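PDB 2YGT: delta toxin, which is a haemolysin and enterotoxin that forms beta-barrel pores in membranes, and is probably secreted in soluble form before assembling there. Local coordinates for residues S151-V155 against F225-F229. Sequence-based numbering, arbitrary orientation.
Sequences SISYV and FSPNF
I152 meets N228 through the tip of its longer branch, CD1 lying 3.2 Å from ND2, so a methyl rests against the amide of N228. That amide is engaged at both ends: OD1 accepts the backbone N-H of S153 at 3.1 Å from its N, nearly straight at the hydrogen (171°) but from above the carbonyl plane, while ND2 donates to L67 and S66 of strand 61-72. With CG anti to the backbone N, N228 extends its amide across to the edge strand of another sheet, its OD1 standing where a strand partner's carbonyl might otherwise accept. A water ties S153 O to S226 O. Y154 follows, its CG lodged between backbone N and carbonyl carbon (chi1 69°), which turns the ring onto F225 and F229. F229 directs its edge toward the face of Y154 in an offset edge-to-face pair, planes at 86° and CE1 of each ring 3.5 Å apart; F225 meets the ring obliquely, its CE1 3.7 Å from Y154 CD2. The phenol OH is hydrogen-bonded to T161, and W173 stacks on F229. At V155 two waters link the backbones, joining V155 N to S226 O and V155 O to S226 N. Edge strand 148-155 thus lies roughly antiparallel against 224-235, whose residues here pair with strand 61-72, and no direct backbone bond joins the two. This aerolysin-family toxin illustrates how sheets can pack without a shared ladder: an aromatic cluster fills the buried side, while one amide and bridging waters satisfy backbone polar groups.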
loop_
_atom_site.group_PDB
_atom_site.type_symbol
_atom_site.label_atom_id
_atom_site.label_comp_id
_atom_site.label_asym_id
_atom_site.label_seq_id
_atom_site.Cartn_x
_atom_site.Cartn_y
_atom_site.Cartn_z
ATOM N N SER A 151 11.454 4.672 7.592
ATOM C CA SER A 151 11.468 4.598 6.134
ATOM C C SER A 151 10.392 3.679 5.575
ATOM O O SER A 151 10.121 2.610 6.121
ATOM C CB SER A 151 12.841 4.159 5.626
ATOM O OG SER A 151 13.723 5.266 5.556
ATOM N N ILE A 152 9.789 4.112 4.474
ATOM C CA ILE A 152 8.748 3.354 3.797
ATOM C C ILE A 152 9.177 3.109 2.353
ATOM O O ILE A 152 9.687 4.013 1.692
ATOM C CB ILE A 152 7.406 4.113 3.825
ATOM C CG1 ILE A 152 6.783 4.043 5.220
ATOM C CG2 ILE A 152 6.448 3.547 2.808
ATOM C CD1 ILE A 152 6.629 2.634 5.749
ATOM N N SER A 153 8.979 1.888 1.865
ATOM C CA SER A 153 9.474 1.529 0.538
ATOM C C SER A 153 8.710 0.377 -0.119
ATOM O O SER A 153 8.444 -0.646 0.508
ATOM C CB SER A 153 10.964 1.186 0.620
ATOM O OG SER A 153 11.500 0.925 -0.660
ATOM N N TYR A 154 8.366 0.552 -1.391
ATOM C CA TYR A 154 7.754 -0.515 -2.177
ATOM C C TYR A 154 7.912 -0.233 -3.668
ATOM O O TYR A 154 8.349 0.851 -4.057
ATOM C CB TYR A 154 6.276 -0.692 -1.811
ATOM C CG TYR A 154 5.378 0.448 -2.240
ATOM C CD1 TYR A 154 5.175 1.549 -1.415
ATOM C CD2 TYR A 154 4.730 0.424 -3.470
ATOM C CE1 TYR A 154 4.355 2.596 -1.804
ATOM C CE2 TYR A 154 3.907 1.466 -3.866
ATOM C CZ TYR A 154 3.722 2.548 -3.030
ATOM O OH TYR A 154 2.905 3.585 -3.422
ATOM N N VAL A 155 7.561 -1.213 -4.496
ATOM C CA VAL A 155 7.656 -1.067 -5.945
ATOM C C VAL A 155 6.289 -1.184 -6.610
ATOM O O VAL A 155 5.395 -1.872 -6.108
ATOM C CB VAL A 155 8.615 -2.111 -6.558
ATOM C CG1 VAL A 155 10.005 -1.946 -5.981
ATOM C CG2 VAL A 155 8.099 -3.525 -6.316
ATOM N N PHE A 225 0.565 -7.273 -5.353
ATOM C CA PHE A 225 1.027 -5.981 -4.866
ATOM C C PHE A 225 1.570 -6.093 -3.441
ATOM O O PHE A 225 0.928 -6.674 -2.565
ATOM C CB PHE A 225 -0.109 -4.953 -4.940
ATOM C CG PHE A 225 0.300 -3.560 -4.546
ATOM C CD1 PHE A 225 1.540 -3.060 -4.903
ATOM C CD2 PHE A 225 -0.568 -2.743 -3.840
ATOM C CE1 PHE A 225 1.918 -1.778 -4.548
ATOM C CE2 PHE A 225 -0.202 -1.461 -3.484
ATOM C CZ PHE A 225 1.045 -0.976 -3.839
ATOM N N SER A 226 2.766 -5.552 -3.227
ATOM C CA SER A 226 3.371 -5.516 -1.896
ATOM C C SER A 226 3.490 -4.088 -1.376
ATOM O O SER A 226 4.586 -3.538 -1.300
ATOM C CB SER A 226 4.747 -6.182 -1.903
ATOM O OG SER A 226 4.632 -7.586 -1.797
ATOM N N PRO A 227 2.356 -3.488 -0.993
ATOM C CA PRO A 227 2.377 -2.088 -0.559
ATOM C C PRO A 227 3.103 -1.882 0.769
ATOM O O PRO A 227 3.175 -2.782 1.605
ATOM C CB PRO A 227 0.895 -1.753 -0.389
ATOM C CG PRO A 227 0.237 -3.056 -0.115
ATOM C CD PRO A 227 1.036 -4.117 -0.809
ATOM N N ASN A 228 3.652 -0.687 0.939
ATOM C CA ASN A 228 4.176 -0.247 2.219
ATOM C C ASN A 228 3.742 1.192 2.414
ATOM O O ASN A 228 4.279 2.096 1.779
ATOM C CB ASN A 228 5.702 -0.366 2.256
ATOM C CG ASN A 228 6.281 -0.160 3.653
ATOM O OD1 ASN A 228 7.491 0.002 3.812
ATOM N ND2 ASN A 228 5.421 -0.171 4.669
ATOM N N PHE A 229 2.743 1.398 3.264
ATOM C CA PHE A 229 2.225 2.739 3.511
ATOM C C PHE A 229 2.419 3.113 4.979
ATOM O O PHE A 229 2.730 2.258 5.810
ATOM C CB PHE A 229 0.749 2.831 3.120
ATOM C CG PHE A 229 0.470 2.449 1.688
ATOM C CD1 PHE A 229 1.354 2.793 0.676
ATOM C CD2 PHE A 229 -0.688 1.766 1.348
ATOM C CE1 PHE A 229 1.097 2.449 -0.640
ATOM C CE2 PHE A 229 -0.953 1.424 0.029
ATOM C CZ PHE A 229 -0.063 1.764 -0.963
HETATM O O HOH W 1 7.124 -3.399 0.198
HETATM O O HOH W 2 4.849 -4.557 -5.016
HETATM O O HOH W 3 6.973 -3.817 -3.036
#